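Local coordinates for bifunctional protein PutA (Bdellovibrio bacteriovorus, PDB 5UR2) that probably oxidises proline to glutamate in two steps, with a flavin-dependent proline dehydrogenase and an NAD-dependent L-glutamate gamma-semialdehyde dehydrogenase in one chain, at residues K161-V166 against R223-L228; I217-L222 against L250-E255; A491-N496 against S520-G525; F512-P517 against V580-K585. All coordinates share one frame; numbering follows the deposited sequence.

From the N terminus, contact 1 is the first to open, at 161-166, and it closes at 223-228. Contact 2 begins just before that closure, at 217-222, and ends at 250-255, so the two loops cross and share helix 211-232. Together they tie three successive outer helices of the proline dehydrogenase barrel, and they touch through F226 CE2 and F253 CE1, 4.1 Å apart. Contact 3 joins 491-496 to 520-525. Contact 4 starts inside that loop, at 512-517, and reaches on to 580-585, so this pair crosses too, meeting in neighbouring sheet strands of the aldehyde dehydrogenase part. The two pairs do not touch, their centres lying at least about 36 Å apart.

Contact 1 (K161-V166 against R223-L228); sequences KYMELV and RPVFRL
Y162 meets V225 through its CB, 4.4 Å from V225 CG1, and not through its flat ring, which leads away from helix 211-232. The ring meets that of Y158 with the planes at about 45°, the side chain also touches D143 and V197, and OH hydrogen-bonds with S196 O and I144 N, all in strands of the (beta/alpha)8 barrel of the proline dehydrogenase domain. Two successive outer helices of that barrel, 152-173 and 211-232, run side by side here: the short segments' axes are 9.9 Å apart and within 1° of parallel. The chain of M163 is bent at both chi2 and chi3, and SD lies 3.7 Å from P224 O, beside the kink where the nitrogens of P224 and V225 lack a bond to the preceding turn. The terminal CE reaches across to L228, 3.9 Å from its CD2, the two side chains crossing obliquely. L228 has CG anti to its backbone N (chi1 179°) and slides past V166 in the opposite direction, with V166 CG1 3.8 Å from L228 CG. The closest approach is made by L228 CD2, which comes to 3.4 Å from M163 O, a carbonyl hydrogen-bonded also by T167 OG1.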
# COMPACT_ATOMS: atom_id res chain seq x y z
N LYS B 161 -45.11 -31.04 -19.62
CA LYS B 161 -44.34 -31.60 -20.73
C LYS B 161 -44.06 -33.08 -20.52
O LYS B 161 -44.21 -33.88 -21.45
CB LYS B 161 -43.02 -30.84 -20.91
CG LYS B 161 -43.14 -29.57 -21.70
CD LYS B 161 -41.76 -29.00 -21.96
CE LYS B 161 -41.83 -27.69 -22.74
NZ LYS B 161 -40.48 -27.23 -23.19
N TYR B 162 -43.68 -33.47 -19.30
CA TYR B 162 -43.37 -34.87 -19.05
C TYR B 162 -44.62 -35.74 -19.08
O TYR B 162 -44.61 -36.81 -19.70
CB TYR B 162 -42.64 -35.03 -17.72
CG TYR B 162 -41.17 -34.97 -17.98
CD1 TYR B 162 -40.46 -36.11 -18.30
CD2 TYR B 162 -40.50 -33.76 -17.99
CE1 TYR B 162 -39.12 -36.06 -18.58
CE2 TYR B 162 -39.16 -33.70 -18.28
CZ TYR B 162 -38.47 -34.85 -18.57
OH TYR B 162 -37.13 -34.78 -18.86
N MET B 163 -45.72 -35.28 -18.47
CA MET B 163 -46.96 -36.04 -18.51
C MET B 163 -47.40 -36.28 -19.95
O MET B 163 -47.81 -37.39 -20.31
CB MET B 163 -48.06 -35.32 -17.73
CG MET B 163 -47.81 -35.12 -16.22
SD MET B 163 -47.74 -36.65 -15.25
CE MET B 163 -49.46 -37.11 -15.12
N GLU B 164 -47.31 -35.25 -20.81
CA GLU B 164 -47.69 -35.43 -22.21
C GLU B 164 -46.71 -36.34 -22.93
O GLU B 164 -47.13 -37.18 -23.74
CB GLU B 164 -47.76 -34.07 -22.92
CG GLU B 164 -48.94 -33.21 -22.51
CD GLU B 164 -48.69 -31.73 -22.77
OE1 GLU B 164 -47.68 -31.41 -23.42
OE2 GLU B 164 -49.50 -30.90 -22.30
N LEU B 165 -45.41 -36.20 -22.65
CA LEU B 165 -44.41 -37.04 -23.31
C LEU B 165 -44.65 -38.51 -23.01
O LEU B 165 -44.66 -39.35 -23.92
CB LEU B 165 -42.99 -36.65 -22.89
CG LEU B 165 -41.90 -37.60 -23.42
CD1 LEU B 165 -41.81 -37.54 -24.93
CD2 LEU B 165 -40.54 -37.30 -22.81
N VAL B 166 -44.86 -38.85 -21.73
CA VAL B 166 -45.02 -40.25 -21.34
C VAL B 166 -46.27 -40.85 -21.98
O VAL B 166 -46.24 -41.96 -22.52
CB VAL B 166 -45.04 -40.39 -19.81
CG1 VAL B 166 -45.48 -41.79 -19.42
CG2 VAL B 166 -43.68 -40.07 -19.25
N ARG B 223 -44.31 -37.61 -8.02
CA ARG B 223 -45.23 -38.74 -7.88
C ARG B 223 -46.13 -38.94 -9.10
O ARG B 223 -46.21 -40.08 -9.58
CB ARG B 223 -46.05 -38.57 -6.60
CG ARG B 223 -46.94 -39.78 -6.25
CD ARG B 223 -47.59 -39.64 -4.87
NE ARG B 223 -46.62 -39.66 -3.77
CZ ARG B 223 -46.24 -38.60 -3.07
NH1 ARG B 223 -46.72 -37.38 -3.33
NH2 ARG B 223 -45.36 -38.76 -2.09
N PRO B 224 -46.81 -37.93 -9.65
CA PRO B 224 -47.66 -38.20 -10.83
C PRO B 224 -46.88 -38.67 -12.05
O PRO B 224 -47.42 -39.44 -12.86
CB PRO B 224 -48.34 -36.86 -11.11
CG PRO B 224 -48.08 -36.01 -9.89
CD PRO B 224 -46.83 -36.50 -9.29
N VAL B 225 -45.62 -38.21 -12.21
CA VAL B 225 -44.80 -38.67 -13.33
C VAL B 225 -44.43 -40.13 -13.14
O VAL B 225 -44.53 -40.95 -14.07
CB VAL B 225 -43.54 -37.81 -13.50
CG1 VAL B 225 -42.74 -38.28 -14.71
CG2 VAL B 225 -43.88 -36.35 -13.61
N PHE B 226 -43.96 -40.49 -11.95
CA PHE B 226 -43.67 -41.89 -11.66
C PHE B 226 -44.93 -42.74 -11.80
O PHE B 226 -44.87 -43.86 -12.31
CB PHE B 226 -43.07 -42.05 -10.27
CG PHE B 226 -41.59 -41.85 -10.22
CD1 PHE B 226 -40.99 -40.81 -10.91
CD2 PHE B 226 -40.79 -42.72 -9.49
CE1 PHE B 226 -39.61 -40.63 -10.86
CE2 PHE B 226 -39.41 -42.55 -9.45
CZ PHE B 226 -38.82 -41.49 -10.13
N ARG B 227 -46.07 -42.21 -11.36
CA ARG B 227 -47.30 -43.00 -11.43
C ARG B 227 -47.72 -43.24 -12.88
O ARG B 227 -48.01 -44.38 -13.27
CB ARG B 227 -48.43 -42.31 -10.66
CG ARG B 227 -49.77 -43.03 -10.82
CD ARG B 227 -50.92 -42.34 -10.10
NE ARG B 227 -50.69 -42.23 -8.66
CZ ARG B 227 -50.66 -41.08 -7.99
NH1 ARG B 227 -50.85 -39.93 -8.63
NH2 ARG B 227 -50.44 -41.08 -6.68
N LEU B 228 -47.76 -42.18 -13.69
CA LEU B 228 -48.14 -42.34 -15.09
C LEU B 228 -47.19 -43.29 -15.81
O LEU B 228 -47.64 -44.14 -16.60
CB LEU B 228 -48.17 -40.98 -15.78
CG LEU B 228 -48.53 -41.02 -17.26
CD1 LEU B 228 -49.95 -41.56 -17.41
CD2 LEU B 228 -48.43 -39.63 -17.88

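Contact 2 (I217-L222 against L250-E255); sequences ILKDRL and LEVFTE
Helices 211-232 and 246-257, on either side of strand 235-238 in the chain, pack through V252 against L218, K219 and L222 and through a lysine-glutamate bridge. Both methyls of V252 are used. CG2 lies 3.9 Å from L218 CB, and the two side chains cross at about a right angle; CG1 lies 4.0 Å from K219 CG and 4.1 Å from L222 CD1. V252 CG1 is anti to the backbone N (chi1 167°), which divides the two methyls between these neighbours. The axes of the short segments pass 9.6 Å apart at a crossing angle of -51°. This is helix-to-helix packing in the outer layer of the proline dehydrogenase (beta/alpha)8 barrel, whose strands 194-197, 235-238 and 268-273 alternate with these helices along the chain. K219 continues past the valine. A bend at chi3 (69°) turns CE toward E255, and CE comes to 3.8 Å from E255 CB. NZ then makes a salt bridge of 2.6 Å to E255 OE1, meeting that oxygen nearly along its C-O axis. The other carboxylate oxygen, E255 OE2, is paired with K215, which also bridges to E251. Two lysines one turn apart on helix 211-232 thus hold one carboxylate, an environment that would be expected to favour its ionised form. On the buried side, L222 also rests on L256 and L218 on L248, both from helix 246-257.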
# COMPACT_ATOMS: atom_id res chain seq x y z
N ILE B 217 -42.41 -31.59 -1.08
CA ILE B 217 -42.88 -30.95 -2.31
C ILE B 217 -42.28 -31.63 -3.53
O ILE B 217 -42.99 -31.91 -4.51
CB ILE B 217 -42.59 -29.44 -2.29
CG1 ILE B 217 -43.44 -28.74 -1.24
CG2 ILE B 217 -42.81 -28.82 -3.68
CD1 ILE B 217 -43.05 -27.28 -0.99
N LEU B 218 -40.97 -31.92 -3.50
CA LEU B 218 -40.34 -32.59 -4.63
C LEU B 218 -40.99 -33.95 -4.90
O LEU B 218 -41.30 -34.28 -6.05
CB LEU B 218 -38.83 -32.74 -4.39
CG LEU B 218 -38.06 -31.41 -4.45
CD1 LEU B 218 -36.66 -31.54 -3.86
CD2 LEU B 218 -38.00 -30.92 -5.87
N LYS B 219 -41.22 -34.73 -3.85
CA LYS B 219 -41.90 -36.01 -4.01
C LYS B 219 -43.29 -35.83 -4.60
O LYS B 219 -43.70 -36.60 -5.47
CB LYS B 219 -41.99 -36.73 -2.66
CG LYS B 219 -40.66 -37.29 -2.17
CD LYS B 219 -40.65 -37.55 -0.67
CE LYS B 219 -41.54 -38.71 -0.28
NZ LYS B 219 -41.50 -38.94 1.20
N ASP B 220 -44.02 -34.81 -4.14
CA ASP B 220 -45.37 -34.57 -4.66
C ASP B 220 -45.33 -34.25 -6.15
O ASP B 220 -46.23 -34.65 -6.89
CB ASP B 220 -46.07 -33.43 -3.91
CG ASP B 220 -46.43 -33.79 -2.48
OD1 ASP B 220 -46.35 -34.98 -2.13
OD2 ASP B 220 -46.81 -32.87 -1.71
N ARG B 221 -44.31 -33.53 -6.61
CA ARG B 221 -44.26 -33.17 -8.02
C ARG B 221 -43.82 -34.35 -8.87
O ARG B 221 -44.28 -34.49 -10.01
CB ARG B 221 -43.32 -31.98 -8.23
CG ARG B 221 -43.64 -30.77 -7.36
CD ARG B 221 -44.83 -29.99 -7.87
NE ARG B 221 -45.22 -28.90 -6.98
CZ ARG B 221 -44.77 -27.65 -7.03
NH1 ARG B 221 -43.88 -27.29 -7.94
NH2 ARG B 221 -45.22 -26.74 -6.17
N LEU B 222 -42.94 -35.21 -8.33
CA LEU B 222 -42.47 -36.40 -9.05
C LEU B 222 -43.53 -37.49 -9.09
O LEU B 222 -43.62 -38.23 -10.07
CB LEU B 222 -41.20 -36.96 -8.40
CG LEU B 222 -39.89 -36.82 -9.16
CD1 LEU B 222 -38.82 -37.69 -8.51
CD2 LEU B 222 -40.10 -37.20 -10.61
N LEU B 250 -31.46 -38.31 -3.48
CA LEU B 250 -31.49 -39.71 -3.07
C LEU B 250 -32.62 -39.97 -2.07
O LEU B 250 -33.30 -41.00 -2.16
CB LEU B 250 -30.14 -40.10 -2.49
CG LEU B 250 -29.02 -40.11 -3.55
CD1 LEU B 250 -27.69 -40.54 -2.95
CD2 LEU B 250 -29.40 -40.98 -4.74
N GLU B 251 -32.85 -39.06 -1.12
CA GLU B 251 -33.98 -39.21 -0.20
C GLU B 251 -35.30 -39.11 -0.95
O GLU B 251 -36.23 -39.89 -0.69
CB GLU B 251 -33.91 -38.14 0.90
CG GLU B 251 -32.75 -38.35 1.85
CD GLU B 251 -32.83 -37.50 3.09
OE1 GLU B 251 -33.87 -36.83 3.31
OE2 GLU B 251 -31.85 -37.49 3.85
N VAL B 252 -35.42 -38.17 -1.89
CA VAL B 252 -36.64 -38.05 -2.67
C VAL B 252 -36.93 -39.36 -3.39
O VAL B 252 -38.04 -39.91 -3.32
CB VAL B 252 -36.52 -36.86 -3.65
CG1 VAL B 252 -37.62 -36.89 -4.69
CG2 VAL B 252 -36.52 -35.53 -2.88
N PHE B 253 -35.91 -39.90 -4.08
CA PHE B 253 -36.09 -41.09 -4.91
C PHE B 253 -36.44 -42.32 -4.08
O PHE B 253 -37.39 -43.05 -4.40
CB PHE B 253 -34.83 -41.34 -5.73
CG PHE B 253 -34.89 -42.58 -6.55
CD1 PHE B 253 -35.58 -42.59 -7.76
CD2 PHE B 253 -34.23 -43.73 -6.14
CE1 PHE B 253 -35.62 -43.75 -8.54
CE2 PHE B 253 -34.27 -44.88 -6.90
CZ PHE B 253 -34.97 -44.89 -8.11
N THR B 254 -35.65 -42.59 -3.05
CA THR B 254 -35.83 -43.83 -2.30
C THR B 254 -37.14 -43.82 -1.53
O THR B 254 -37.83 -44.84 -1.46
CB THR B 254 -34.63 -44.07 -1.37
OG1 THR B 254 -34.38 -42.90 -0.58
CG2 THR B 254 -33.39 -44.42 -2.18
N GLU B 255 -37.51 -42.68 -0.93
CA GLU B 255 -38.78 -42.63 -0.22
C GLU B 255 -39.94 -42.79 -1.18
O GLU B 255 -40.93 -43.46 -0.87
CB GLU B 255 -38.90 -41.33 0.58
CG GLU B 255 -37.93 -41.20 1.78
CD GLU B 255 -38.08 -39.85 2.50
OE1 GLU B 255 -39.12 -39.19 2.28
OE2 GLU B 255 -37.20 -39.45 3.28

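Contact 3 (A491-N496 against S520-G525); sequences ASLPVN and SDQIVG
A cis peptide bond joins L493 to P494, and the next residue, V495, pairs with a strand that carries a classic beta bulge at V524 and G525. Both bulge residues face R514 on the far side, and both have backbone hydrogen bonds with it. V524 O, meanwhile, turns to the other neighbour and accepts from V495 N at 2.9 Å. The N-H points almost straight at the oxygen (170°), although the donor is tilted 26° from the carbonyl plane. Two CA-H...O contacts accompany this bond: P494 CA lies 3.5 Å from V524 O, and G525 CA lies 3.4 Å from V495 O. With the backbone bond between V495 and K526, V495 is linked to the residues before and after G525, as expected of a parallel bridge. Here strand 495-501 joins the mixed four-stranded sheet in the aldehyde dehydrogenase part of the chain, with 523-528 between it and 511-516. Side chains extend the contact back toward the corner at residues 520-522. In L493, chi1 (-51°) sets CG anti to the carbonyl carbon; from CG the two methyls part, CD1 to Q522 and CD2 to V524. CD1 meets the Q522 amide, 3.9 Å from its CD, the side chains crossing at about a right angle, and Q522 OE1 is itself hydrogen-bonded to N516 ND2. CD2 lies beside V524 CG1 at 4.1 Å, both side chains pointing the same way. P494 rests its CB on the backbone, 3.6 Å from I523 O. V495 also packs on V672 and W675 of helix 671-684.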
# COMPACT_ATOMS: atom_id res chain seq x y z
N ALA B 491 -36.67 -18.88 24.72
CA ALA B 491 -36.91 -19.10 26.13
C ALA B 491 -36.15 -18.10 27.01
O ALA B 491 -36.46 -18.01 28.20
CB ALA B 491 -36.56 -20.54 26.53
N SER B 492 -35.18 -17.37 26.47
CA SER B 492 -34.48 -16.37 27.27
C SER B 492 -35.10 -14.97 27.17
O SER B 492 -34.64 -14.05 27.85
CB SER B 492 -33.00 -16.30 26.86
OG SER B 492 -32.81 -15.46 25.72
N LEU B 493 -36.15 -14.79 26.35
CA LEU B 493 -36.73 -13.46 26.15
C LEU B 493 -37.57 -13.05 27.34
O LEU B 493 -38.19 -13.90 27.99
CB LEU B 493 -37.58 -13.42 24.88
CG LEU B 493 -36.90 -13.94 23.61
CD1 LEU B 493 -37.80 -13.78 22.40
CD2 LEU B 493 -35.54 -13.31 23.37
N PRO B 494 -37.59 -11.75 27.66
CA PRO B 494 -36.82 -10.72 26.98
C PRO B 494 -35.41 -10.62 27.55
O PRO B 494 -35.21 -10.93 28.72
CB PRO B 494 -37.63 -9.45 27.25
CG PRO B 494 -38.23 -9.69 28.62
CD PRO B 494 -38.50 -11.18 28.69
N VAL B 495 -34.45 -10.22 26.71
CA VAL B 495 -33.07 -10.02 27.14
C VAL B 495 -32.92 -8.62 27.73
O VAL B 495 -33.24 -7.63 27.07
CB VAL B 495 -32.10 -10.23 25.96
CG1 VAL B 495 -30.67 -9.99 26.40
CG2 VAL B 495 -32.28 -11.65 25.41
N ASN B 496 -32.50 -8.55 28.98
CA ASN B 496 -32.23 -7.27 29.64
C ASN B 496 -30.80 -6.84 29.31
O ASN B 496 -29.85 -7.53 29.66
CB ASN B 496 -32.42 -7.40 31.15
CG ASN B 496 -33.85 -7.66 31.51
OD1 ASN B 496 -34.69 -6.76 31.46
ND2 ASN B 496 -34.16 -8.92 31.86
N SER B 520 -44.91 -8.94 16.36
CA SER B 520 -44.66 -7.66 17.01
C SER B 520 -45.28 -7.55 18.39
O SER B 520 -45.08 -6.52 19.04
CB SER B 520 -45.16 -6.50 16.13
OG SER B 520 -46.50 -6.71 15.71
N ASP B 521 -46.03 -8.55 18.87
CA ASP B 521 -46.48 -8.50 20.26
C ASP B 521 -45.51 -9.16 21.23
O ASP B 521 -45.82 -9.27 22.42
CB ASP B 521 -47.87 -9.12 20.40
CG ASP B 521 -47.93 -10.54 19.88
OD1 ASP B 521 -46.86 -11.13 19.57
OD2 ASP B 521 -49.05 -11.09 19.82
N GLN B 522 -44.37 -9.63 20.74
CA GLN B 522 -43.35 -10.28 21.55
C GLN B 522 -42.17 -9.32 21.73
O GLN B 522 -41.65 -8.79 20.74
CB GLN B 522 -42.91 -11.59 20.88
CG GLN B 522 -41.81 -12.35 21.61
CD GLN B 522 -41.41 -13.66 20.92
OE1 GLN B 522 -40.86 -13.67 19.82
NE2 GLN B 522 -41.70 -14.78 21.58
N ILE B 523 -41.76 -9.10 22.97
CA ILE B 523 -40.62 -8.23 23.27
C ILE B 523 -39.34 -9.06 23.28
O ILE B 523 -39.24 -10.03 24.03
CB ILE B 523 -40.79 -7.51 24.62
CG1 ILE B 523 -42.06 -6.67 24.65
CG2 ILE B 523 -39.55 -6.68 24.91
CD1 ILE B 523 -42.27 -5.96 25.97
N VAL B 524 -38.36 -8.67 22.46
CA VAL B 524 -37.09 -9.39 22.41
C VAL B 524 -36.07 -8.79 23.38
O VAL B 524 -35.36 -9.52 24.07
CB VAL B 524 -36.55 -9.42 20.96
CG1 VAL B 524 -35.15 -10.02 20.93
CG2 VAL B 524 -37.49 -10.23 20.07
N GLY B 525 -35.99 -7.47 23.44
CA GLY B 525 -35.03 -6.80 24.31
C GLY B 525 -35.66 -5.67 25.10
O GLY B 525 -36.54 -4.95 24.60

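Contact 4 (F512-P517 against V580-K585); sequences FDRVNP and VLEVGK
R514 has CG anti to its backbone N (chi1 170°) and bends at chi2 (55°) to place CD, and from there the chain carries the guanidinium to the E582 carbonyl. NH2 donates to E582 O at 2.9 Å with a bent N-H angle of 133°, and NE adds a weak bond to E582 O at 3.4 Å. The oxygen, met in its carbonyl plane by NH2, sits obliquely to the guanidinium. NH2 also bonds to V823 O. The partner residue uses its carboxylate elsewhere: E582 OE2 and OE1 take the backbone N-H groups of V672 and V673 at the start of helix 671-684. R514 CG packs equally close to E582 CG and to its OE2, although R514 NE stays 5.0 Å from OE2. In the fold, strand 511-516, an outermost strand, within this chain, of a mixed four-stranded sheet, is laid against the last turn of helix 572-583 in the aldehyde dehydrogenase part. The arginine meets a helix carbonyl end, where a positive charge would be expected to be favoured. P517 follows with its ring: CD lies 3.3 Å from E582 O and 3.4 Å from L581 O, while CG is 3.6 Å from G584 N, where the chain leaves the helix with positive phi. N516 reaches the same turn, its ND2 3.9 Å from L581 CD2 and its OD1 hydrogen-bonded to S518 N.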
# COMPACT_ATOMS: atom_id res chain seq x y z
N PHE B 512 -36.15 0.93 26.69
CA PHE B 512 -36.73 0.83 25.36
C PHE B 512 -37.05 -0.63 25.06
O PHE B 512 -36.18 -1.50 25.19
CB PHE B 512 -35.77 1.39 24.31
CG PHE B 512 -36.22 1.18 22.90
CD1 PHE B 512 -37.22 1.97 22.35
CD2 PHE B 512 -35.65 0.19 22.12
CE1 PHE B 512 -37.64 1.77 21.05
CE2 PHE B 512 -36.07 -0.01 20.81
CZ PHE B 512 -37.06 0.78 20.28
N ASP B 513 -38.31 -0.90 24.69
CA ASP B 513 -38.76 -2.26 24.38
C ASP B 513 -38.60 -2.51 22.88
O ASP B 513 -39.22 -1.83 22.07
CB ASP B 513 -40.22 -2.47 24.79
CG ASP B 513 -40.41 -2.54 26.31
OD1 ASP B 513 -39.44 -2.84 27.04
OD2 ASP B 513 -41.54 -2.34 26.77
N ARG B 514 -37.81 -3.53 22.52
CA ARG B 514 -37.57 -3.88 21.13
C ARG B 514 -38.34 -5.16 20.81
O ARG B 514 -38.00 -6.24 21.32
CB ARG B 514 -36.07 -4.03 20.86
CG ARG B 514 -35.73 -4.62 19.51
CD ARG B 514 -36.36 -3.85 18.35
NE ARG B 514 -36.00 -4.48 17.08
CZ ARG B 514 -36.64 -4.31 15.93
NH1 ARG B 514 -37.70 -3.52 15.87
NH2 ARG B 514 -36.22 -4.95 14.85
N VAL B 515 -39.36 -5.04 19.97
CA VAL B 515 -40.24 -6.17 19.68
C VAL B 515 -39.64 -7.04 18.57
O VAL B 515 -38.78 -6.62 17.79
CB VAL B 515 -41.66 -5.69 19.31
CG1 VAL B 515 -42.30 -4.90 20.46
CG2 VAL B 515 -41.62 -4.85 18.06
N ASN B 516 -40.11 -8.27 18.52
CA ASN B 516 -39.79 -9.20 17.45
C ASN B 516 -40.46 -8.70 16.18
O ASN B 516 -41.70 -8.66 16.13
CB ASN B 516 -40.25 -10.60 17.83
CG ASN B 516 -39.94 -11.64 16.76
OD1 ASN B 516 -39.79 -11.33 15.58
ND2 ASN B 516 -39.86 -12.90 17.18
N PRO B 517 -39.71 -8.28 15.16
CA PRO B 517 -40.35 -7.71 13.97
C PRO B 517 -41.16 -8.72 13.17
O PRO B 517 -41.96 -8.30 12.33
CB PRO B 517 -39.17 -7.15 13.17
CG PRO B 517 -38.00 -8.01 13.59
CD PRO B 517 -38.24 -8.29 15.06
N VAL B 580 -31.91 -13.55 13.91
CA VAL B 580 -33.21 -13.99 13.40
C VAL B 580 -34.34 -13.35 14.19
O VAL B 580 -35.30 -12.81 13.62
CB VAL B 580 -33.30 -15.53 13.42
CG1 VAL B 580 -34.74 -16.00 13.20
CG2 VAL B 580 -32.38 -16.10 12.36
N LEU B 581 -34.24 -13.37 15.52
CA LEU B 581 -35.36 -12.94 16.35
C LEU B 581 -35.43 -11.42 16.51
O LEU B 581 -36.53 -10.85 16.46
CB LEU B 581 -35.29 -13.62 17.72
CG LEU B 581 -35.48 -15.15 17.76
CD1 LEU B 581 -35.18 -15.69 19.14
CD2 LEU B 581 -36.92 -15.47 17.39
N GLU B 582 -34.29 -10.74 16.72
CA GLU B 582 -34.34 -9.31 17.00
C GLU B 582 -34.46 -8.47 15.73
O GLU B 582 -35.13 -7.44 15.74
CB GLU B 582 -33.10 -8.86 17.78
CG GLU B 582 -33.20 -7.42 18.25
CD GLU B 582 -31.90 -6.86 18.80
OE1 GLU B 582 -30.82 -7.39 18.49
OE2 GLU B 582 -31.94 -5.87 19.57
N VAL B 583 -33.83 -8.89 14.64
CA VAL B 583 -33.77 -8.07 13.43
C VAL B 583 -34.58 -8.64 12.27
O VAL B 583 -34.75 -7.94 11.25
CB VAL B 583 -32.30 -7.84 13.01
CG1 VAL B 583 -32.17 -6.71 12.03
CG2 VAL B 583 -31.45 -7.55 14.23
N GLY B 584 -35.12 -9.85 12.38
CA GLY B 584 -35.86 -10.45 11.28
C GLY B 584 -34.99 -10.97 10.16
O GLY B 584 -35.47 -11.15 9.03
N LYS B 585 -33.72 -11.23 10.42
CA LYS B 585 -32.83 -11.72 9.38
C LYS B 585 -33.11 -13.21 9.13
O LYS B 585 -33.05 -14.00 10.07
CB LYS B 585 -31.38 -11.49 9.80
CG LYS B 585 -31.04 -9.99 9.81
CD LYS B 585 -29.55 -9.68 9.67
CE LYS B 585 -29.04 -9.79 8.26
NZ LYS B 585 -27.64 -9.31 8.15